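Local coordinates for toxin protein (Yersinia entomophaga, PDB 6AQK) that probably transfers ADP-ribose from NAD+ to a target molecule, serving as the C-terminal toxin domain of the RHS2 protein, at residues Leu143-Ala148 with Trp163-Glu168; His95-Asn100 with Gly183-Pro188; Tyr114-Glu119 with Tyr220-Arg225. All coordinates share one frame; numbering follows the deposited sequence. Where two conformers were deposited one is given.

Interaction 1. Residues Leu143-Ala148 with Trp163-Glu168; sequences LIMSTA and WHFDLE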
loop_
_atom_site.group_PDB
_atom_site.type_symbol
_atom_site.label_atom_id
_atom_site.label_comp_id
_atom_site.label_asym_id
_atom_site.label_seq_id
_atom_site.Cartn_x
_atom_site.Cartn_y
_atom_site.Cartn_z
ATOM N N LEU A 143 5.250 -0.505 1.867
ATOM C CA LEU A 143 4.851 0.930 1.863
ATOM C C LEU A 143 4.014 1.250 3.081
ATOM O O LEU A 143 3.470 0.348 3.805
ATOM C CB LEU A 143 4.068 1.294 0.586
ATOM C CG LEU A 143 2.683 0.635 0.461
ATOM C CD1 LEU A 143 1.777 1.334 -0.514
ATOM C CD2 LEU A 143 2.832 -0.857 0.086
ATOM N N ILE A 144 3.828 2.554 3.290
ATOM C CA ILE A 144 2.765 3.058 4.131
ATOM C C ILE A 144 1.474 2.974 3.280
ATOM O O ILE A 144 1.302 3.676 2.280
ATOM C CB ILE A 144 3.041 4.549 4.567
ATOM C CG1 ILE A 144 4.273 4.570 5.477
ATOM C CG2 ILE A 144 1.784 5.203 5.178
ATOM C CD1 ILE A 144 4.850 5.949 5.802
ATOM N N MET A 145 0.566 2.136 3.669
ATOM C CA MET A 145 -0.512 1.788 2.793
ATOM C C MET A 145 -1.839 2.412 3.234
ATOM O O MET A 145 -2.327 2.124 4.326
ATOM C CB MET A 145 -0.667 0.212 2.820
ATOM C CG MET A 145 -1.716 -0.252 1.851
ATOM S SD MET A 145 -1.984 -2.026 1.954
ATOM C CE MET A 145 -0.794 -2.491 0.762
ATOM N N SER A 146 -2.490 3.139 2.310
ATOM C CA SER A 146 -3.803 3.694 2.521
ATOM C C SER A 146 -4.835 2.729 2.055
ATOM O O SER A 146 -4.583 1.953 1.137
ATOM C CB SER A 146 -3.978 4.994 1.760
ATOM O OG SER A 146 -3.823 4.777 0.349
ATOM N N THR A 147 -5.963 2.747 2.733
ATOM C CA THR A 147 -7.044 1.865 2.435
ATOM C C THR A 147 -8.338 2.669 2.650
ATOM O O THR A 147 -8.294 3.722 3.256
ATOM C CB THR A 147 -7.017 0.566 3.319
ATOM O OG1 THR A 147 -7.448 0.834 4.671
ATOM C CG2 THR A 147 -5.601 -0.120 3.306
ATOM N N ALA A 148 -9.449 2.190 2.107
ATOM C CA ALA A 148 -10.726 2.877 2.210
ATOM C C ALA A 148 -11.736 2.013 2.974
ATOM O O ALA A 148 -11.713 0.825 2.842
ATOM C CB ALA A 148 -11.306 3.165 0.856
ATOM N N TRP A 163 -7.686 -5.026 -3.061
ATOM C CA TRP A 163 -7.486 -5.776 -1.854
ATOM C C TRP A 163 -8.712 -5.683 -0.950
ATOM O O TRP A 163 -9.318 -4.641 -0.811
ATOM C CB TRP A 163 -6.324 -5.196 -1.056
ATOM C CG TRP A 163 -5.016 -4.955 -1.734
ATOM C CD1 TRP A 163 -4.722 -3.999 -2.660
ATOM C CD2 TRP A 163 -3.735 -5.636 -1.449
ATOM N NE1 TRP A 163 -3.381 -4.030 -2.986
ATOM C CE2 TRP A 163 -2.751 -5.009 -2.259
ATOM C CE3 TRP A 163 -3.346 -6.693 -0.625
ATOM C CZ2 TRP A 163 -1.415 -5.382 -2.223
ATOM C CZ3 TRP A 163 -2.015 -7.043 -0.578
ATOM C CH2 TRP A 163 -1.070 -6.411 -1.409
ATOM N N HIS A 164 -9.033 -6.790 -0.300
ATOM C CA HIS A 164 -10.088 -6.825 0.689
ATOM C C HIS A 164 -9.435 -7.287 1.959
ATOM O O HIS A 164 -9.047 -8.453 2.087
ATOM C CB HIS A 164 -11.184 -7.797 0.267
ATOM C CG HIS A 164 -12.306 -7.876 1.238
ATOM N ND1 HIS A 164 -13.302 -8.811 1.137
ATOM C CD2 HIS A 164 -12.577 -7.143 2.346
ATOM C CE1 HIS A 164 -14.165 -8.636 2.123
ATOM N NE2 HIS A 164 -13.750 -7.623 2.866
ATOM N N PHE A 165 -9.312 -6.339 2.880
ATOM C CA PHE A 165 -8.641 -6.520 4.163
ATOM C C PHE A 165 -9.625 -6.839 5.261
ATOM O O PHE A 165 -10.611 -6.143 5.460
ATOM C CB PHE A 165 -7.899 -5.276 4.512
ATOM C CG PHE A 165 -6.699 -5.044 3.616
ATOM C CD1 PHE A 165 -5.658 -5.966 3.553
ATOM C CD2 PHE A 165 -6.611 -3.901 2.860
ATOM C CE1 PHE A 165 -4.586 -5.779 2.695
ATOM C CE2 PHE A 165 -5.572 -3.733 2.002
ATOM C CZ PHE A 165 -4.558 -4.614 1.945
ATOM N N ASP A 166 -9.343 -7.947 5.919
ATOM C CA ASP A 166 -9.964 -8.301 7.208
ATOM C C ASP A 166 -9.065 -7.789 8.336
ATOM O O ASP A 166 -7.920 -8.215 8.468
ATOM C CB ASP A 166 -10.128 -9.833 7.237
ATOM C CG ASP A 166 -10.675 -10.356 8.540
ATOM O OD1 ASP A 166 -11.225 -9.567 9.330
ATOM O OD2 ASP A 166 -10.569 -11.591 8.759
ATOM N N LEU A 167 -9.601 -6.882 9.140
ATOM C CA LEU A 167 -8.797 -6.274 10.215
ATOM C C LEU A 167 -8.897 -7.113 11.488
ATOM O O LEU A 167 -9.920 -7.169 12.053
ATOM C CB LEU A 167 -9.242 -4.857 10.444
ATOM C CG LEU A 167 -8.575 -3.817 9.563
ATOM C CD1 LEU A 167 -8.404 -4.190 8.113
ATOM C CD2 LEU A 167 -9.255 -2.466 9.734
ATOM N N GLU A 168 -7.808 -7.712 11.946
ATOM C CA GLU A 168 -7.874 -8.550 13.189
ATOM C C GLU A 168 -7.788 -7.568 14.374
ATOM O O GLU A 168 -7.117 -6.538 14.263
ATOM C CB GLU A 168 -6.713 -9.497 13.278
ATOM C CG GLU A 168 -6.777 -10.658 12.280
ATOM C CD GLU A 168 -5.676 -11.704 12.521
ATOM O OE1 GLU A 168 -4.726 -11.510 13.345
ATOM O OE2 GLU A 168 -5.759 -12.749 11.850
#
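Met-aromatic contacts join the two sheets of this probable ADP-ribosyltransferase domain where Met145 meets Trp163 and Phe165, a worked example of how one flexible thioether can serve two rings at once. With CG anti to the backbone N (chi1 -176°), the Met145 chain runs straight out from its strand as far as the sulfur, and only then bends, so that the methyl turns to the indole while the sulfur lies nearer the phenyl ring. Met145 SD comes to 3.7 Å from CZ of Phe165 and approaches that ring obliquely, 57° off the normal. Met145 CE instead lies over one face of the Trp163 indole, toward the rim, 4.2 Å from CZ2. The sulfur is also above the six-membered part of the indole, although at 5.2 Å from its centroid the contact is a distant one. Thr147 adds a second apolar touch: its CG2 sits 3.8 Å from CE2 of Phe165, again obliquely, while OG1 is hydrogen-bonded to the carbonyl oxygen of Val185. All four participating residues are buried, and between these two segments the contact is purely van der Waals and Met-aromatic. The short segments of strands 145-148 and 163-167 run almost perpendicular, 89° apart and 9.0 Å at closest approach. Such crossing of strands from two sheets is consistent with the ADP-ribosyltransferase core. The Ser146 side chain points off the far side of the strand, next to Glu184, and its backbone O accepts a hydrogen bond from Arg104 NH1; this grouping is consistent with the Arg-Ser-Glu signature of that superfamily. Trp163 NE1 is hydrogen-bonded to Asp106 OD2. Strand 145-148 pairs with strand 184-187, whereas strand 161-167 lies in the larger sheet between strands 101-106 and 220-226.

Interaction 2. Residues His95-Asn100 with Gly183-Pro188; sequences HSADVN and GEVTFP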
loop_
_atom_site.group_PDB
_atom_site.type_symbol
_atom_site.label_atom_id
_atom_site.label_comp_id
_atom_site.label_asym_id
_atom_site.label_seq_id
_atom_site.Cartn_x
_atom_site.Cartn_y
_atom_site.Cartn_z
ATOM N N HIS A 95 -5.290 7.701 16.061
ATOM C CA HIS A 95 -6.600 7.178 16.351
ATOM C C HIS A 95 -6.737 5.843 15.603
ATOM O O HIS A 95 -6.658 5.837 14.368
ATOM C CB HIS A 95 -7.678 8.158 15.838
ATOM C CG HIS A 95 -7.738 9.489 16.549
ATOM N ND1 HIS A 95 -7.013 10.588 16.137
ATOM C CD2 HIS A 95 -8.524 9.926 17.571
ATOM C CE1 HIS A 95 -7.320 11.631 16.889
ATOM N NE2 HIS A 95 -8.235 11.259 17.764
ATOM N N SER A 96 -6.981 4.748 16.307
ATOM C CA SER A 96 -7.078 3.448 15.639
ATOM C C SER A 96 -8.376 3.414 14.922
ATOM O O SER A 96 -9.377 3.951 15.409
ATOM C CB SER A 96 -7.036 2.307 16.629
ATOM O OG SER A 96 -5.734 2.182 17.152
ATOM N N ALA A 97 -8.394 2.814 13.743
ATOM C CA ALA A 97 -9.668 2.683 13.030
ATOM C C ALA A 97 -10.413 1.552 13.693
ATOM O O ALA A 97 -9.783 0.613 14.099
ATOM C CB ALA A 97 -9.429 2.375 11.558
ATOM N N ASP A 98 -11.744 1.635 13.744
ATOM C CA ASP A 98 -12.551 0.597 14.414
ATOM C C ASP A 98 -13.501 -0.137 13.446
ATOM O O ASP A 98 -14.528 -0.650 13.856
ATOM C CB ASP A 98 -13.377 1.220 15.566
ATOM C CG ASP A 98 -14.276 2.379 15.099
ATOM O OD1 ASP A 98 -14.348 2.682 13.876
ATOM O OD2 ASP A 98 -14.900 3.020 15.972
ATOM N N VAL A 99 -13.185 -0.135 12.161
ATOM C CA VAL A 99 -13.942 -0.927 11.188
ATOM C C VAL A 99 -13.354 -2.329 11.164
ATOM O O VAL A 99 -12.224 -2.523 11.554
ATOM C CB VAL A 99 -13.959 -0.239 9.784
ATOM C CG1 VAL A 99 -14.811 1.009 9.846
ATOM C CG2 VAL A 99 -12.536 0.095 9.314
ATOM N N ASN A 100 -14.131 -3.287 10.684
ATOM C CA ASN A 100 -13.760 -4.701 10.536
ATOM C C ASN A 100 -12.992 -5.017 9.262
ATOM O O ASN A 100 -12.356 -6.048 9.181
ATOM C CB ASN A 100 -15.007 -5.620 10.474
ATOM C CG ASN A 100 -15.740 -5.692 11.786
ATOM O OD1 ASN A 100 -15.124 -5.578 12.874
ATOM N ND2 ASN A 100 -17.073 -5.866 11.702
ATOM N N GLY A 183 -12.743 8.770 4.948
ATOM C CA GLY A 183 -12.813 7.338 5.152
ATOM C C GLY A 183 -11.493 6.564 4.971
ATOM O O GLY A 183 -11.493 5.351 4.911
ATOM N N GLU A 184 -10.378 7.259 4.887
ATOM C CA GLU A 184 -9.102 6.559 4.611
ATOM C C GLU A 184 -8.590 5.988 5.929
ATOM O O GLU A 184 -8.587 6.709 6.956
ATOM C CB GLU A 184 -8.130 7.508 3.964
ATOM C CG GLU A 184 -6.768 6.911 3.670
ATOM C CD GLU A 184 -6.006 7.723 2.597
ATOM O OE1 GLU A 184 -5.019 8.429 2.907
ATOM O OE2 GLU A 184 -6.397 7.650 1.442
ATOM N N VAL A 185 -8.173 4.707 5.909
ATOM C CA VAL A 185 -7.505 4.065 7.025
ATOM C C VAL A 185 -6.097 3.706 6.574
ATOM O O VAL A 185 -5.944 3.005 5.600
ATOM C CB VAL A 185 -8.269 2.775 7.431
ATOM C CG1 VAL A 185 -7.497 1.989 8.464
ATOM C CG2 VAL A 185 -9.698 3.084 7.867
ATOM N N THR A 186 -5.093 4.135 7.307
ATOM C CA THR A 186 -3.720 3.891 6.931
ATOM C C THR A 186 -2.959 2.905 7.786
ATOM O O THR A 186 -3.174 2.815 9.045
ATOM C CB THR A 186 -3.001 5.269 6.986
ATOM O OG1 THR A 186 -3.830 6.241 6.330
ATOM C CG2 THR A 186 -1.595 5.241 6.308
ATOM N N PHE A 187 -2.014 2.202 7.154
ATOM C CA PHE A 187 -1.239 1.169 7.822
ATOM C C PHE A 187 0.186 1.548 7.729
ATOM O O PHE A 187 0.577 2.242 6.794
ATOM C CB PHE A 187 -1.499 -0.191 7.235
ATOM C CG PHE A 187 -2.881 -0.687 7.515
ATOM C CD1 PHE A 187 -3.965 -0.213 6.784
ATOM C CD2 PHE A 187 -3.113 -1.497 8.606
ATOM C CE1 PHE A 187 -5.239 -0.673 7.045
ATOM C CE2 PHE A 187 -4.384 -1.978 8.870
ATOM C CZ PHE A 187 -5.452 -1.538 8.109
ATOM N N PRO A 188 0.984 1.162 8.728
ATOM C CA PRO A 188 2.343 1.611 8.736
ATOM C C PRO A 188 3.310 0.854 7.847
ATOM O O PRO A 188 3.058 -0.279 7.420
ATOM C CB PRO A 188 2.719 1.468 10.235
ATOM C CG PRO A 188 1.987 0.237 10.603
ATOM C CD PRO A 188 0.675 0.389 9.929
#
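A chi1 of 172° at Val185 sets CG1 trans to the backbone nitrogen and CG2 trans to the carbonyl carbon, and both methyls of this valine are thereby presented to CB of Ala97. The contact packs a loop against the smaller, two-stranded sheet of what is probably an ADP-ribosyltransferase fold, and it illustrates a simple division of labour: where loop and strand meet, the contact is hydrocarbon. Residues 95-100 lead from helix 74-90 into strand 101-106 without regular structure of their own, and no hydrogen bond crosses to residues 183-188. The loop is secured by other backbone pairings instead: Ala97 bonds to Gly173, and Asn100 to Leu167. Val185 in turn bonds through its backbone to Thr147 on the neighbouring strand, which fixes the position from which its side chain projects. The alanine methyl is received in the fork of the valine, Ala97 CB lying 3.7 Å from Val185 CG1 and nearly as close to CG2. Two residues further along the loop, Val99 points the same way and broadens the apolar patch. Its reach is longer: Val99 CG2 stands 4.4 Å from Val185 CG2.

Interaction 3. Residues Tyr114-Glu119 with Tyr220-Arg225; sequences YSWLAE and YIIKAR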
loop_
_atom_site.group_PDB
_atom_site.type_symbol
_atom_site.label_atom_id
_atom_site.label_comp_id
_atom_site.label_asym_id
_atom_site.label_seq_id
_atom_site.Cartn_x
_atom_site.Cartn_y
_atom_site.Cartn_z
ATOM N N TYR A 114 5.277 -7.825 -6.106
ATOM C CA TYR A 114 4.756 -9.027 -5.454
ATOM C C TYR A 114 4.799 -10.158 -6.475
ATOM O O TYR A 114 3.974 -10.226 -7.394
ATOM C CB TYR A 114 3.316 -8.799 -4.999
ATOM C CG TYR A 114 3.135 -7.654 -4.005
ATOM C CD1 TYR A 114 3.708 -7.692 -2.722
ATOM C CD2 TYR A 114 2.339 -6.579 -4.326
ATOM C CE1 TYR A 114 3.478 -6.690 -1.825
ATOM C CE2 TYR A 114 2.148 -5.546 -3.425
ATOM C CZ TYR A 114 2.741 -5.598 -2.184
ATOM O OH TYR A 114 2.473 -4.530 -1.330
ATOM N N SER A 115 5.814 -10.998 -6.356
ATOM C CA SER A 115 6.063 -12.055 -7.390
ATOM C C SER A 115 4.932 -13.098 -7.455
ATOM O O SER A 115 4.623 -13.655 -8.525
ATOM C CB SER A 115 7.426 -12.733 -7.131
ATOM O OG SER A 115 7.465 -13.412 -5.909
ATOM N N TRP A 116 4.321 -13.340 -6.302
ATOM C CA TRP A 116 3.136 -14.235 -6.181
ATOM C C TRP A 116 1.934 -13.695 -6.937
ATOM O O TRP A 116 1.191 -14.464 -7.568
ATOM C CB TRP A 116 2.776 -14.500 -4.735
ATOM C CG TRP A 116 2.819 -13.267 -3.788
ATOM C CD1 TRP A 116 3.904 -12.813 -3.088
ATOM C CD2 TRP A 116 1.742 -12.350 -3.486
ATOM N NE1 TRP A 116 3.569 -11.670 -2.353
ATOM C CE2 TRP A 116 2.239 -11.388 -2.591
ATOM C CE3 TRP A 116 0.394 -12.268 -3.868
ATOM C CZ2 TRP A 116 1.451 -10.360 -2.107
ATOM C CZ3 TRP A 116 -0.361 -11.260 -3.402
ATOM C CH2 TRP A 116 0.144 -10.319 -2.515
ATOM N N LEU A 117 1.805 -12.370 -6.947
ATOM C CA LEU A 117 0.745 -11.745 -7.688
ATOM C C LEU A 117 1.008 -11.801 -9.192
ATOM O O LEU A 117 0.128 -12.212 -9.977
ATOM C CB LEU A 117 0.546 -10.310 -7.199
ATOM C CG LEU A 117 -0.554 -9.508 -7.877
ATOM C CD1 LEU A 117 -1.899 -10.193 -7.632
ATOM C CD2 LEU A 117 -0.508 -8.045 -7.384
ATOM N N ALA A 118 2.234 -11.474 -9.579
ATOM C CA ALA A 118 2.653 -11.530 -10.998
ATOM C C ALA A 118 2.363 -12.936 -11.599
ATOM O O ALA A 118 1.780 -13.083 -12.671
ATOM C CB ALA A 118 4.146 -11.182 -11.131
ATOM N N GLU A 119 2.743 -13.941 -10.849
ATOM C CA GLU A 119 2.524 -15.351 -11.229
ATOM C C GLU A 119 1.073 -15.667 -11.444
ATOM O O GLU A 119 0.684 -16.253 -12.495
ATOM C CB GLU A 119 3.104 -16.260 -10.147
ATOM C CG GLU A 119 2.883 -17.770 -10.322
ATOM C CD GLU A 119 3.877 -18.405 -11.270
ATOM O OE1 GLU A 119 4.694 -19.245 -10.816
ATOM O OE2 GLU A 119 3.871 -18.042 -12.464
ATOM N N TYR A 220 -8.590 -8.677 -10.429
ATOM C CA TYR A 220 -7.922 -9.450 -9.386
ATOM C C TYR A 220 -8.307 -8.918 -7.992
ATOM O O TYR A 220 -8.356 -7.707 -7.772
ATOM C CB TYR A 220 -6.385 -9.380 -9.495
ATOM C CG TYR A 220 -5.974 -9.968 -10.785
ATOM C CD1 TYR A 220 -5.912 -11.339 -10.918
ATOM C CD2 TYR A 220 -5.797 -9.176 -11.909
ATOM C CE1 TYR A 220 -5.618 -11.924 -12.132
ATOM C CE2 TYR A 220 -5.518 -9.739 -13.168
ATOM C CZ TYR A 220 -5.442 -11.134 -13.252
ATOM O OH TYR A 220 -5.176 -11.804 -14.441
ATOM N N ILE A 221 -8.620 -9.855 -7.107
ATOM C CA ILE A 221 -8.881 -9.599 -5.706
ATOM C C ILE A 221 -7.845 -10.276 -4.836
ATOM O O ILE A 221 -7.589 -11.493 -4.944
ATOM C CB ILE A 221 -10.280 -10.072 -5.262
ATOM C CG1 ILE A 221 -11.376 -9.580 -6.258
ATOM C CG2 ILE A 221 -10.543 -9.611 -3.812
ATOM C CD1 ILE A 221 -11.601 -8.057 -6.365
ATOM N N ILE A 222 -7.226 -9.480 -3.994
ATOM C CA ILE A 222 -6.329 -10.016 -2.970
ATOM C C ILE A 222 -7.063 -9.942 -1.642
ATOM O O ILE A 222 -7.344 -8.897 -1.166
ATOM C CB ILE A 222 -5.009 -9.258 -2.894
ATOM C CG1 ILE A 222 -4.353 -9.152 -4.283
ATOM C CG2 ILE A 222 -4.133 -9.929 -1.873
ATOM C CD1 ILE A 222 -3.176 -8.186 -4.275
ATOM N N LYS A 223 -7.339 -11.089 -1.018
ATOM C CA LYS A 223 -7.845 -11.150 0.338
ATOM C C LYS A 223 -6.672 -11.353 1.301
ATOM O O LYS A 223 -5.862 -12.250 1.124
ATOM C CB LYS A 223 -8.800 -12.338 0.500
ATOM C CG LYS A 223 -10.002 -12.187 -0.423
ATOM C CD LYS A 223 -11.154 -13.137 -0.120
ATOM C CE LYS A 223 -11.886 -12.806 1.172
ATOM N NZ LYS A 223 -12.804 -13.966 1.463
ATOM N N ALA A 224 -6.649 -10.533 2.339
ATOM C CA ALA A 224 -5.609 -10.540 3.332
ATOM C C ALA A 224 -6.117 -10.108 4.684
ATOM O O ALA A 224 -7.117 -9.393 4.793
ATOM C CB ALA A 224 -4.489 -9.618 2.896
ATOM N N ARG A 225 -5.401 -10.523 5.734
ATOM C CA ARG A 225 -5.701 -10.169 7.090
ATOM C C ARG A 225 -4.680 -9.247 7.580
ATOM O O ARG A 225 -3.497 -9.484 7.347
ATOM C CB ARG A 225 -5.681 -11.407 7.978
ATOM C CG ARG A 225 -6.481 -12.568 7.416
ATOM C CD ARG A 225 -6.409 -13.850 8.287
ATOM N NE ARG A 225 -6.878 -13.669 9.660
ATOM C CZ ARG A 225 -8.151 -13.501 10.040
ATOM N NH1 ARG A 225 -9.135 -13.460 9.151
ATOM N NH2 ARG A 225 -8.445 -13.358 11.333
#
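Leu117 and Ile222 cross at about a right angle, the leucine coming from a helix and the isoleucine from a strand. The Ile222 chain is extended at chi2 (169°), which carries CD1 toward the helix and into the fork of the leucine. There Ile222 CD1 lies 4.1 Å from Leu117 CD2 and equally far from Leu117 CD1, so that neither branch is preferred. Leu117 has CG anti to its own backbone N (chi1 -180°), the torsion by which a side chain leaving the helix obliquely swings its two methyls to the strand. Trp116 approaches the same methyl from another side: its CZ3 is 4.3 Å from Ile222 CD1, and the indole is tilted so that the meeting is oblique. One face of that indole is backed by Tyr114 CB, 3.6 Å above the plane, and the ring also rests on Ile195 and Leu198 of strand 192-200 and on Met135 and Leu137 of strand 131-140. A single terminal methyl held by three carbons of two consecutive helical residues shows how helix-on-sheet packing works in an alpha+beta fold, consistent with the ADP-ribosyltransferase core: the first turn of helix 115-124 is seated on a face of the five-stranded mixed sheet.

Interactions 1 and 2 have centres 8 Å apart and share the two-stranded sheet, in which Met145 O and Phe187 N are 2.8 Å apart, a probable hydrogen bond. Interaction 3 belongs with interaction 1 through the larger sheet: strands 161-167 and 220-226 are neighbours, and Trp163 CE3 packs 3.6 Å from Ile222 CG2. Interactions 2 and 3, with centres 21 Å apart, do not touch, so interaction 1 is the bridge between them. Ser146 and Glu184, which would belong to the catalytic centre by analogy with relatives, come from segments of interactions 1 and 2, Ser146 CB packing 3.5 Å from Glu184 CD, placing that region nearer to these two than to the helix of interaction 3.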